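Local coordinates for protein purine nucleosidase, (IunH-1) (PDB 3T8J) that belongs to the nucleoside hydrolase family and binds a sodium ion, at residues Ala101-Ile106 against Tyr131-Ser136; Ile174-Gly179 against Pro287-Val292; Arg2-Asp7 against Ala243-Gly248; Lys45-Ala50 against Ile58-Gly63. All blocks are in the same frame, centred on the assembly; numbering follows the deposited sequence.

Interaction 1: Ala101-Ile106 against Tyr131-Ser136; sequences AALAII and YLLDNS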
loop_
_atom_site.group_PDB
_atom_site.type_symbol
_atom_site.label_atom_id
_atom_site.label_comp_id
_atom_site.label_asym_id
_atom_site.label_seq_id
_atom_site.Cartn_x
_atom_site.Cartn_y
_atom_site.Cartn_z
ATOM N N ALA A 101 15.734 -23.932 15.327
ATOM C CA ALA A 101 15.561 -24.547 14.020
ATOM C C ALA A 101 16.390 -23.885 12.912
ATOM O O ALA A 101 16.925 -24.591 12.074
ATOM C CB ALA A 101 14.098 -24.540 13.600
ATOM N N ALA A 102 16.455 -22.561 12.880
ATOM C CA ALA A 102 17.203 -21.899 11.761
ATOM C C ALA A 102 18.683 -22.275 11.759
ATOM O O ALA A 102 19.283 -22.501 10.684
ATOM C CB ALA A 102 17.025 -20.384 11.824
ATOM N N LEU A 103 19.291 -22.382 12.937
ATOM C CA LEU A 103 20.664 -22.809 13.075
ATOM C C LEU A 103 20.848 -24.300 12.738
ATOM O O LEU A 103 21.844 -24.695 12.089
ATOM C CB LEU A 103 21.218 -22.434 14.457
ATOM C CG LEU A 103 21.073 -20.947 14.829
ATOM C CD1 LEU A 103 21.572 -20.706 16.262
ATOM C CD2 LEU A 103 21.788 -20.028 13.837
ATOM N N ALA A 104 19.883 -25.137 13.131
ATOM C CA ALA A 104 19.900 -26.552 12.763
ATOM C C ALA A 104 19.817 -26.758 11.250
ATOM O O ALA A 104 20.499 -27.610 10.688
ATOM C CB ALA A 104 18.766 -27.314 13.469
ATOM N N ILE A 105 18.979 -25.978 10.583
ATOM C CA ILE A 105 18.868 -26.043 9.102
ATOM C C ILE A 105 20.214 -25.742 8.442
ATOM O O ILE A 105 20.620 -26.461 7.535
ATOM C CB ILE A 105 17.759 -25.098 8.583
ATOM C CG1 ILE A 105 16.379 -25.583 9.039
ATOM C CG2 ILE A 105 17.804 -24.977 7.034
ATOM C CD1 ILE A 105 15.281 -24.498 8.950
ATOM N N ILE A 106 20.914 -24.715 8.928
ATOM C CA ILE A 106 22.237 -24.386 8.373
ATOM C C ILE A 106 23.227 -25.544 8.589
ATOM O O ILE A 106 23.933 -25.960 7.650
ATOM C CB ILE A 106 22.756 -23.071 8.975
ATOM C CG1 ILE A 106 21.921 -21.883 8.502
ATOM C CG2 ILE A 106 24.234 -22.838 8.590
ATOM C CD1 ILE A 106 22.114 -20.624 9.346
ATOM N N TYR A 131 18.115 -18.816 5.743
ATOM C CA TYR A 131 18.676 -18.150 4.530
ATOM C C TYR A 131 19.334 -16.820 4.898
ATOM O O TYR A 131 20.423 -16.513 4.411
ATOM C CB TYR A 131 17.597 -17.936 3.453
ATOM C CG TYR A 131 18.063 -17.037 2.344
ATOM C CD1 TYR A 131 18.918 -17.523 1.386
ATOM C CD2 TYR A 131 17.730 -15.691 2.325
ATOM C CE1 TYR A 131 19.412 -16.678 0.396
ATOM C CE2 TYR A 131 18.202 -14.848 1.351
ATOM C CZ TYR A 131 19.038 -15.352 0.390
ATOM O OH TYR A 131 19.565 -14.526 -0.616
ATOM N N LEU A 132 18.647 -16.012 5.707
ATOM C CA LEU A 132 19.145 -14.694 6.086
ATOM C C LEU A 132 20.501 -14.788 6.802
ATOM O O LEU A 132 21.399 -13.938 6.570
ATOM C CB LEU A 132 18.124 -13.939 6.961
ATOM C CG LEU A 132 16.841 -13.489 6.250
ATOM C CD1 LEU A 132 15.781 -13.095 7.315
ATOM C CD2 LEU A 132 17.138 -12.358 5.300
ATOM N N LEU A 133 20.676 -15.815 7.636
ATOM C CA LEU A 133 21.938 -16.039 8.337
ATOM C C LEU A 133 23.035 -16.653 7.450
ATOM O O LEU A 133 24.224 -16.410 7.702
ATOM C CB LEU A 133 21.705 -16.909 9.554
ATOM C CG LEU A 133 20.926 -16.163 10.623
ATOM C CD1 LEU A 133 20.252 -17.130 11.568
ATOM C CD2 LEU A 133 21.844 -15.190 11.378
ATOM N N ASP A 134 22.643 -17.473 6.469
ATOM C CA ASP A 134 23.611 -18.136 5.551
ATOM C C ASP A 134 22.988 -18.305 4.168
ATOM O O ASP A 134 22.283 -19.277 3.884
ATOM C CB ASP A 134 24.059 -19.490 6.118
ATOM C CG ASP A 134 25.155 -20.140 5.314
ATOM O OD1 ASP A 134 25.548 -19.614 4.257
ATOM O OD2 ASP A 134 25.664 -21.202 5.756
ATOM N N ASN A 135 23.290 -17.372 3.266
ATOM C CA ASN A 135 22.707 -17.412 1.933
ATOM C C ASN A 135 23.112 -18.646 1.102
ATOM O O ASN A 135 22.420 -18.973 0.126
ATOM C CB ASN A 135 23.098 -16.180 1.119
ATOM C CG ASN A 135 22.611 -14.833 1.658
ATOM O OD1 ASN A 135 23.048 -13.817 1.096
ATOM N ND2 ASN A 135 21.720 -14.768 2.664
ATOM N N SER A 136 24.220 -19.304 1.477
ATOM C CA SER A 136 24.759 -20.481 0.761
ATOM C C SER A 136 23.855 -21.704 0.808
ATOM O O SER A 136 24.019 -22.652 0.042
ATOM C CB SER A 136 26.178 -20.836 1.244
ATOM O OG SER A 136 26.193 -21.469 2.495
#

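Interaction 2: Ile174-Gly179 against Pro287-Val292; sequences IVFNAG and PNAEIV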
loop_
_atom_site.group_PDB
_atom_site.type_symbol
_atom_site.label_atom_id
_atom_site.label_comp_id
_atom_site.label_asym_id
_atom_site.label_seq_id
_atom_site.Cartn_x
_atom_site.Cartn_y
_atom_site.Cartn_z
ATOM N N ILE A 174 10.893 -13.727 1.004
ATOM C CA ILE A 174 12.336 -14.026 1.085
ATOM C C ILE A 174 12.665 -15.376 0.433
ATOM O O ILE A 174 13.593 -15.488 -0.376
ATOM C CB ILE A 174 12.810 -13.999 2.566
ATOM C CG1 ILE A 174 12.787 -12.564 3.072
ATOM C CG2 ILE A 174 14.223 -14.612 2.714
ATOM C CD1 ILE A 174 12.824 -12.496 4.639
ATOM N N VAL A 175 11.886 -16.401 0.709
ATOM C CA VAL A 175 12.140 -17.744 0.199
ATOM C C VAL A 175 11.973 -17.790 -1.334
ATOM O O VAL A 175 12.806 -18.386 -2.026
ATOM C CB VAL A 175 11.241 -18.767 0.925
ATOM C CG1 VAL A 175 11.177 -20.100 0.188
ATOM C CG2 VAL A 175 11.782 -18.949 2.347
ATOM N N PHE A 176 10.909 -17.150 -1.833
ATOM C CA PHE A 176 10.618 -17.166 -3.268
ATOM C C PHE A 176 11.584 -16.307 -4.068
ATOM O O PHE A 176 11.653 -16.500 -5.287
ATOM C CB PHE A 176 9.137 -16.843 -3.548
ATOM C CG PHE A 176 8.237 -18.026 -3.435
ATOM C CD1 PHE A 176 7.844 -18.496 -2.188
ATOM C CD2 PHE A 176 7.758 -18.673 -4.545
ATOM C CE1 PHE A 176 7.006 -19.594 -2.061
ATOM C CE2 PHE A 176 6.951 -19.786 -4.425
ATOM C CZ PHE A 176 6.547 -20.229 -3.172
ATOM N N ASN A 177 12.296 -15.374 -3.419
ATOM C CA ASN A 177 13.265 -14.493 -4.094
ATOM C C ASN A 177 14.712 -15.005 -3.978
ATOM O O ASN A 177 15.604 -14.510 -4.685
ATOM C CB ASN A 177 13.156 -13.085 -3.499
ATOM C CG ASN A 177 14.024 -12.072 -4.196
ATOM O OD1 ASN A 177 13.837 -11.777 -5.375
ATOM N ND2 ASN A 177 14.985 -11.521 -3.461
ATOM N N ALA A 178 14.957 -16.000 -3.128
ATOM C CA ALA A 178 16.326 -16.432 -2.772
ATOM C C ALA A 178 17.058 -17.205 -3.874
ATOM O O ALA A 178 18.295 -17.177 -3.928
ATOM C CB ALA A 178 16.311 -17.271 -1.497
ATOM N N GLY A 179 16.310 -17.946 -4.686
ATOM C CA GLY A 179 16.873 -18.823 -5.743
ATOM C C GLY A 179 16.845 -20.320 -5.467
ATOM O O GLY A 179 17.547 -21.085 -6.105
ATOM N N PRO A 287 10.868 -17.601 -14.533
ATOM C CA PRO A 287 10.129 -18.361 -13.507
ATOM C C PRO A 287 10.933 -18.573 -12.230
ATOM O O PRO A 287 12.149 -18.707 -12.258
ATOM C CB PRO A 287 9.866 -19.701 -14.170
ATOM C CG PRO A 287 10.810 -19.792 -15.304
ATOM C CD PRO A 287 11.067 -18.390 -15.757
ATOM N N ASN A 288 10.229 -18.637 -11.100
ATOM C CA ASN A 288 10.847 -18.935 -9.810
ATOM C C ASN A 288 10.220 -20.136 -9.089
ATOM O O ASN A 288 10.669 -20.494 -7.996
ATOM C CB ASN A 288 10.880 -17.692 -8.891
ATOM C CG ASN A 288 9.518 -17.179 -8.556
ATOM O OD1 ASN A 288 8.553 -17.639 -9.127
ATOM N ND2 ASN A 288 9.426 -16.205 -7.623
ATOM N N ALA A 289 9.244 -20.798 -9.688
ATOM C CA ALA A 289 8.607 -21.957 -9.048
ATOM C C ALA A 289 7.940 -22.846 -10.054
ATOM O O ALA A 289 7.369 -22.363 -11.029
ATOM C CB ALA A 289 7.580 -21.511 -7.998
ATOM N N GLU A 290 8.013 -24.149 -9.821
ATOM C CA GLU A 290 7.264 -25.115 -10.589
ATOM C C GLU A 290 5.995 -25.376 -9.812
ATOM O O GLU A 290 6.071 -25.824 -8.668
ATOM C CB GLU A 290 8.037 -26.398 -10.754
ATOM C CG GLU A 290 7.348 -27.422 -11.582
ATOM C CD GLU A 290 8.189 -28.683 -11.694
ATOM O OE1 GLU A 290 8.488 -29.300 -10.630
ATOM O OE2 GLU A 290 8.536 -29.032 -12.832
ATOM N N ILE A 291 4.862 -25.115 -10.426
ATOM C CA ILE A 291 3.573 -25.223 -9.738
ATOM C C ILE A 291 2.835 -26.479 -10.209
ATOM O O ILE A 291 2.727 -26.742 -11.402
ATOM C CB ILE A 291 2.700 -23.966 -9.993
ATOM C CG1 ILE A 291 3.482 -22.694 -9.645
ATOM C CG2 ILE A 291 1.340 -24.098 -9.272
ATOM C CD1 ILE A 291 2.675 -21.358 -9.864
ATOM N N VAL A 292 2.311 -27.261 -9.254
ATOM C CA VAL A 292 1.505 -28.439 -9.564
ATOM C C VAL A 292 0.045 -28.024 -9.717
ATOM O O VAL A 292 -0.535 -27.424 -8.805
ATOM C CB VAL A 292 1.640 -29.509 -8.460
ATOM C CG1 VAL A 292 0.670 -30.680 -8.693
ATOM C CG2 VAL A 292 3.108 -29.986 -8.370
#

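Interaction 3: Arg2-Asp7 against Ala243-Gly248; sequences RHFIID and AIAIDG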
loop_
_atom_site.group_PDB
_atom_site.type_symbol
_atom_site.label_atom_id
_atom_site.label_comp_id
_atom_site.label_asym_id
_atom_site.label_seq_id
_atom_site.Cartn_x
_atom_site.Cartn_y
_atom_site.Cartn_z
ATOM N N ARG A 2 17.596 -40.592 0.031
ATOM C CA ARG A 2 17.197 -39.193 0.102
ATOM C C ARG A 2 17.142 -38.767 1.569
ATOM O O ARG A 2 16.788 -39.583 2.434
ATOM C CB ARG A 2 15.858 -39.007 -0.581
ATOM C CG ARG A 2 15.926 -39.296 -2.100
ATOM C CD ARG A 2 14.583 -39.324 -2.766
ATOM N NE ARG A 2 13.970 -38.002 -2.809
ATOM C CZ ARG A 2 12.721 -37.765 -3.195
ATOM N NH1 ARG A 2 11.931 -38.773 -3.572
ATOM N NH2 ARG A 2 12.258 -36.518 -3.202
ATOM N N HIS A 3 17.470 -37.496 1.822
ATOM C CA HIS A 3 17.523 -36.922 3.168
ATOM C C HIS A 3 16.646 -35.673 3.242
ATOM O O HIS A 3 16.799 -34.752 2.437
ATOM C CB HIS A 3 18.952 -36.558 3.518
ATOM C CG HIS A 3 19.918 -37.677 3.309
ATOM N ND1 HIS A 3 20.060 -38.710 4.211
ATOM C CD2 HIS A 3 20.760 -37.944 2.283
ATOM C CE1 HIS A 3 20.969 -39.557 3.758
ATOM N NE2 HIS A 3 21.403 -39.122 2.586
ATOM N N PHE A 4 15.735 -35.659 4.212
ATOM C CA PHE A 4 14.755 -34.584 4.358
ATOM C C PHE A 4 14.760 -33.941 5.746
ATOM O O PHE A 4 14.874 -34.625 6.780
ATOM C CB PHE A 4 13.325 -35.131 4.188
ATOM C CG PHE A 4 12.836 -35.190 2.765
ATOM C CD1 PHE A 4 13.358 -36.101 1.865
ATOM C CD2 PHE A 4 11.817 -34.355 2.319
ATOM C CE1 PHE A 4 12.889 -36.148 0.535
ATOM C CE2 PHE A 4 11.339 -34.415 1.020
ATOM C CZ PHE A 4 11.871 -35.327 0.130
ATOM N N ILE A 5 14.536 -32.635 5.772
ATOM C CA ILE A 5 13.985 -31.943 6.953
ATOM C C ILE A 5 12.509 -31.724 6.688
ATOM O O ILE A 5 12.115 -31.325 5.586
ATOM C CB ILE A 5 14.639 -30.573 7.169
ATOM C CG1 ILE A 5 16.094 -30.733 7.534
ATOM C CG2 ILE A 5 13.860 -29.743 8.217
ATOM C CD1 ILE A 5 16.860 -29.385 7.682
ATOM N N ILE A 6 11.668 -31.975 7.710
ATOM C CA ILE A 6 10.252 -31.635 7.612
ATOM C C ILE A 6 9.965 -30.511 8.601
ATOM O O ILE A 6 10.306 -30.611 9.769
ATOM C CB ILE A 6 9.322 -32.888 7.823
ATOM C CG1 ILE A 6 7.844 -32.529 7.616
ATOM C CG2 ILE A 6 9.540 -33.562 9.161
ATOM C CD1 ILE A 6 6.918 -33.771 7.633
ATOM N N ASP A 7 9.354 -29.436 8.104
ATOM C CA ASP A 7 9.063 -28.221 8.874
ATOM C C ASP A 7 7.560 -28.148 9.109
ATOM O O ASP A 7 6.779 -28.084 8.161
ATOM C CB ASP A 7 9.598 -26.995 8.116
ATOM C CG ASP A 7 9.528 -25.701 8.937
ATOM O OD1 ASP A 7 10.276 -25.520 9.935
ATOM O OD2 ASP A 7 8.684 -24.825 8.592
ATOM N N ALA A 243 3.473 -36.793 -0.806
ATOM C CA ALA A 243 3.340 -37.910 -1.750
ATOM C C ALA A 243 4.020 -37.569 -3.073
ATOM O O ALA A 243 4.684 -38.422 -3.655
ATOM C CB ALA A 243 1.853 -38.295 -1.962
ATOM N N ILE A 244 3.849 -36.335 -3.541
ATOM C CA ILE A 244 4.499 -35.887 -4.785
ATOM C C ILE A 244 6.022 -35.822 -4.575
ATOM O O ILE A 244 6.809 -36.186 -5.473
ATOM C CB ILE A 244 3.938 -34.522 -5.240
ATOM C CG1 ILE A 244 2.502 -34.667 -5.727
ATOM C CG2 ILE A 244 4.812 -33.890 -6.330
ATOM C CD1 ILE A 244 1.792 -33.321 -5.830
ATOM N N ALA A 245 6.472 -35.373 -3.395
ATOM C CA ALA A 245 7.926 -35.362 -3.123
ATOM C C ALA A 245 8.518 -36.768 -3.211
ATOM O O ALA A 245 9.582 -36.983 -3.801
ATOM C CB ALA A 245 8.225 -34.725 -1.767
ATOM N N ILE A 246 7.795 -37.753 -2.696
ATOM C CA ILE A 246 8.224 -39.162 -2.756
ATOM C C ILE A 246 8.167 -39.745 -4.175
ATOM O O ILE A 246 9.131 -40.393 -4.634
ATOM C CB ILE A 246 7.356 -40.034 -1.795
ATOM C CG1 ILE A 246 7.611 -39.644 -0.338
ATOM C CG2 ILE A 246 7.625 -41.523 -2.004
ATOM C CD1 ILE A 246 6.506 -40.109 0.669
ATOM N N ASP A 247 7.043 -39.522 -4.853
ATOM C CA ASP A 247 6.781 -40.046 -6.206
ATOM C C ASP A 247 6.221 -38.937 -7.090
ATOM O O ASP A 247 5.038 -38.618 -7.031
ATOM C CB ASP A 247 5.774 -41.201 -6.111
ATOM C CG ASP A 247 5.403 -41.789 -7.467
ATOM O OD1 ASP A 247 5.931 -41.333 -8.507
ATOM O OD2 ASP A 247 4.581 -42.737 -7.488
ATOM N N GLY A 248 7.079 -38.353 -7.921
ATOM C CA GLY A 248 6.711 -37.217 -8.730
ATOM C C GLY A 248 5.626 -37.481 -9.757
ATOM O O GLY A 248 4.979 -36.531 -10.224
#

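Interaction 4: Lys45-Ala50 against Ile58-Gly63; sequences KNALWA and IPVYPG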
loop_
_atom_site.group_PDB
_atom_site.type_symbol
_atom_site.label_atom_id
_atom_site.label_comp_id
_atom_site.label_asym_id
_atom_site.label_seq_id
_atom_site.Cartn_x
_atom_site.Cartn_y
_atom_site.Cartn_z
ATOM N N LYS A 45 5.198 -30.463 21.259
ATOM C CA LYS A 45 4.818 -31.700 21.909
ATOM C C LYS A 45 4.172 -32.709 20.956
ATOM O O LYS A 45 4.427 -33.906 21.052
ATOM C CB LYS A 45 3.897 -31.421 23.115
ATOM C CG LYS A 45 4.521 -30.525 24.216
ATOM C CD LYS A 45 5.799 -31.045 24.815
ATOM C CE LYS A 45 6.325 -30.147 25.965
ATOM N NZ LYS A 45 5.492 -30.206 27.228
ATOM N N ASN A 46 3.400 -32.212 19.994
ATOM C CA ASN A 46 2.775 -33.076 18.990
ATOM C C ASN A 46 3.831 -33.828 18.179
ATOM O O ASN A 46 3.691 -35.026 17.922
ATOM C CB ASN A 46 1.902 -32.275 18.011
ATOM C CG ASN A 46 0.553 -31.853 18.583
ATOM O OD1 ASN A 46 0.121 -32.282 19.667
ATOM N ND2 ASN A 46 -0.155 -31.026 17.811
ATOM N N ALA A 47 4.881 -33.123 17.792
ATOM C CA ALA A 47 5.918 -33.760 16.990
ATOM C C ALA A 47 6.698 -34.836 17.765
ATOM O O ALA A 47 6.965 -35.923 17.261
ATOM C CB ALA A 47 6.876 -32.681 16.417
ATOM N N LEU A 48 7.062 -34.524 19.005
ATOM C CA LEU A 48 7.751 -35.456 19.884
ATOM C C LEU A 48 6.915 -36.707 20.148
ATOM O O LEU A 48 7.392 -37.824 20.040
ATOM C CB LEU A 48 8.109 -34.769 21.201
ATOM C CG LEU A 48 9.172 -33.658 21.113
ATOM C CD1 LEU A 48 9.049 -32.744 22.335
ATOM C CD2 LEU A 48 10.587 -34.219 20.981
ATOM N N TRP A 49 5.640 -36.497 20.473
ATOM C CA TRP A 49 4.710 -37.590 20.651
ATOM C C TRP A 49 4.578 -38.435 19.381
ATOM O O TRP A 49 4.597 -39.651 19.464
ATOM C CB TRP A 49 3.343 -37.067 21.086
ATOM C CG TRP A 49 2.307 -38.138 21.256
ATOM C CD1 TRP A 49 2.058 -38.866 22.382
ATOM C CD2 TRP A 49 1.395 -38.607 20.265
ATOM N NE1 TRP A 49 1.035 -39.758 22.160
ATOM C CE2 TRP A 49 0.603 -39.619 20.873
ATOM C CE3 TRP A 49 1.150 -38.261 18.937
ATOM C CZ2 TRP A 49 -0.376 -40.303 20.185
ATOM C CZ3 TRP A 49 0.157 -38.951 18.245
ATOM C CH2 TRP A 49 -0.590 -39.955 18.879
ATOM N N ALA A 50 4.455 -37.803 18.218
ATOM C CA ALA A 50 4.336 -38.532 16.955
ATOM C C ALA A 50 5.531 -39.462 16.707
ATOM O O ALA A 50 5.357 -40.618 16.312
ATOM C CB ALA A 50 4.173 -37.548 15.790
ATOM N N ILE A 58 14.456 -38.995 16.233
ATOM C CA ILE A 58 14.833 -37.899 15.321
ATOM C C ILE A 58 14.767 -36.577 16.092
ATOM O O ILE A 58 13.825 -36.352 16.840
ATOM C CB ILE A 58 13.907 -37.891 14.096
ATOM C CG1 ILE A 58 14.137 -39.150 13.254
ATOM C CG2 ILE A 58 14.110 -36.590 13.249
ATOM C CD1 ILE A 58 13.022 -39.472 12.289
ATOM N N PRO A 59 15.772 -35.705 15.956
ATOM C CA PRO A 59 15.710 -34.480 16.740
ATOM C C PRO A 59 14.623 -33.513 16.275
ATOM O O PRO A 59 14.389 -33.360 15.062
ATOM C CB PRO A 59 17.082 -33.855 16.548
ATOM C CG PRO A 59 17.553 -34.400 15.211
ATOM C CD PRO A 59 17.015 -35.787 15.150
ATOM N N VAL A 60 13.963 -32.890 17.249
ATOM C CA VAL A 60 12.960 -31.857 17.048
ATOM C C VAL A 60 13.524 -30.514 17.517
ATOM O O VAL A 60 13.905 -30.349 18.682
ATOM C CB VAL A 60 11.639 -32.178 17.813
ATOM C CG1 VAL A 60 10.633 -31.061 17.649
ATOM C CG2 VAL A 60 11.093 -33.542 17.313
ATOM N N TYR A 61 13.645 -29.574 16.576
ATOM C CA TYR A 61 14.188 -28.257 16.844
ATOM C C TYR A 61 13.090 -27.192 16.825
ATOM O O TYR A 61 12.541 -26.861 15.754
ATOM C CB TYR A 61 15.253 -27.900 15.779
ATOM C CG TYR A 61 16.462 -28.796 15.765
ATOM C CD1 TYR A 61 17.522 -28.572 16.625
ATOM C CD2 TYR A 61 16.574 -29.869 14.857
ATOM C CE1 TYR A 61 18.598 -29.383 16.640
ATOM C CE2 TYR A 61 17.685 -30.683 14.854
ATOM C CZ TYR A 61 18.703 -30.444 15.747
ATOM O OH TYR A 61 19.828 -31.259 15.781
ATOM N N PRO A 62 12.773 -26.622 18.000
ATOM C CA PRO A 62 11.835 -25.519 18.006
ATOM C C PRO A 62 12.411 -24.308 17.277
ATOM O O PRO A 62 13.557 -23.926 17.508
ATOM C CB PRO A 62 11.636 -25.239 19.510
ATOM C CG PRO A 62 11.996 -26.555 20.186
ATOM C CD PRO A 62 13.206 -26.966 19.369
ATOM N N GLY A 63 11.591 -23.690 16.441
ATOM C CA GLY A 63 12.013 -22.505 15.689
ATOM C C GLY A 63 11.220 -21.267 16.059
ATOM O O GLY A 63 10.885 -21.029 17.238
#

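Interaction 1: Ala101-Ile106 against Tyr131-Ser136
Ile-106 lies across Leu-133 and Asp-134 and carries most of this helix-to-helix contact. The apolar part comes first. Ile-106 CD1 sits 3.7 Å from Leu-133 CB, and the two side chains cross at about a right angle. Ile-106 CD1 is also 3.9 Å from Asp-134 CB. One turn earlier, Leu-103 adds a methyl contact, CD2 to Leu-133 CD1 at 4.0 Å. The carboxylate touches without bonding: Ile-106 CG2 stands 3.6 Å from Asp-134 OD2.

The polar bonds stay within 131-136. Asp-134 is the first residue past helix 125-133, and it caps the turn that leads into the next helix. Asp-134 OD1 takes two bonds from one face of the carboxylate, Ser-136 N at 3.1 Å and Ser-136 OG at 2.6 Å. Asn-135 ND2 folds back to Tyr-131 O at 2.8 Å.

Helices 101-111 and 125-133 pack side by side next to the mixed sheet of the nucleoside hydrolase fold. The contact lies at the surface of the chain, where a second subunit joins in: its Leu-103 packs on Leu-103, and its Leu-129 on Leu-133. No hydrogen bond links the two segments. The helices are therefore held here by aliphatic packing, while Asp-134 spends OD1 on shaping its own turn.

Interaction 2: Ile174-Gly179 against Pro287-Val292
Phe-176 and Asn-288 bring the two backbones closest, with their CA atoms 6.8 Å apart. The first lies in the last turn of helix 169-177, the second just before strand 289-295. Two backbone bonds in that turn, Asn-177 N to Ile-174 O and Ala-178 N to Val-175 O, are weak.

One hydrogen bond crosses the contact. Asn-288 ND2 gives to Phe-176 O at 3.2 Å, with a bent N-H...O angle of 136°. The donor stands above the carbonyl plane, not on a lone pair. Asn-288 CB already points at the helix, and with CG between the backbone N and the carbonyl carbon (chi1 62°) the amide swings over to Phe-176 O. The other end of the amide, OD1, accepts from Val-259 N.

Asn-288 and Ala-289 both face Arg-257 on strand 251-261, a classic beta bulge. This bulge opens the strand that runs between 182-185 and 251-261 in the mixed sheet of the nucleoside hydrolase fold.

Beside the hydrogen bond the packing is apolar. Phe-176 CE2 meets Ala-289 CB obliquely at 4.0 Å. Asn-288 ND2 lies at the edge of the same ring, near its plane, and 4.1 Å from Phe-176 CB. Met-184 of strand 182-185 also touches the Phe-176 side chain.

Interaction 3: Arg2-Asp7 against Ala243-Gly248
The Arg-2 guanidinium meets the end of helix 237-246 with its edge: Ala-245 O and Ile-246 O both lie near its plane. The Phe-4 ring has Arg-2 NE at its own edge, in plane. Ala-245 CB comes obliquely to the Phe-4 ring, 4.2 Å from Phe-4 CZ.

The grip on Ala-245 O is end-on and double. NH2 of Arg-2 reaches Ala-245 O at 2.8 Å, with an N-H...O angle of 148°. NH1 of Arg-2 reaches Ala-245 O at 3.0 Å. Both nitrogens come from the same face of the carbonyl plane. NH2 stands well above that plane, while NH1 is tilted from it by 22°. A further bond from Arg-2 NH1 to Ile-246 O, at 3.4 Å, is weak. The arginine chain bends at chi3 (69°), which turns the guanidinium onto the helix end.

Arg-2 has a second partner: its NE forms a salt bridge with Glu-117 OE2, at the start of the neighbouring strand 116-120. Phe-4 touches Glu-117 and Ile-26 as well. Strand 3-8 lies inside the mixed sheet of this nucleoside hydrolase fold, between strands 27-33 and 116-120.

The two carbonyls belong to the last turn of the helix, where main-chain oxygens run out of helical partners. A positive group there would probably be favoured by the helix dipole, and Glu-117 would probably balance its charge.

Interaction 4: Lys45-Ala50 against Ile58-Gly63
Leu-48 and Val-60 make the closest touch between this helix and strand. Leu-48 CD2 lies 3.8 Å from Val-60 CG2 and 3.9 Å from Val-60 CB. The two side chains meet at a slant. Ala-47 adds a looser contact, its CB 4.3 Å from Val-60 CG1. Val-60 CG2 takes the leucine methyl, while Ala-47 CB faces both valine methyls almost equally. Hydrogen bonds play no part across the contact, and all three residues are buried.

Val-60 has CG1 anti to its backbone N (chi1 177°) and CG2 beside that N, which points both methyls at the helix. Leu-48 has CG beside its backbone N (chi1 -68°). Its CB does not point straight at the strand, and it is the delta methyl CD2 that reaches over. Ala-47 CB already faces the strand. The backbones come nearest at this same place, where the CA atoms of Leu-48 and Val-60 are 6.9 Å apart.

Further out, Ile-33 touches both Ala-47 and Val-60, and Leu-51 of the same helix also touches Val-60. Main-chain bonds hold Tyr-61 to Val-31 and Ile-33, which fixes the strand beside 27-33.

The contact closes a beta-alpha-beta unit. Strand 27-33 leads into helix 40-53, and the chain returns as the parallel strand 60-62, an outermost strand of the sheet within this chain. Helix 12-23 lies alongside, with Val-15 on Ala-50 and Leu-22 on Ile-58.

In the fold
Interactions 2 and 4 are buried, interaction 3 is partly buried, and interaction 1 lies at the surface, where a second subunit meets it. Interactions 2, 3 and 4 each join a helix to the same mixed sheet; interaction 1 joins two helices. Chemistry differs too. Interactions 1 and 4 are apolar across their segments. Interactions 2 and 3 add side-chain bonds to carbonyls near helix ends, from a neutral amide in one and a charged guanidinium in the other. Interaction 1 touches all three others: Tyr-131 packs on Ile-174, Ile-105 on Ile-5 and Ala-104 on Tyr-61. Interactions 2 and 4 lie on opposite sides of the chain's centre, about 28 Å apart between centres.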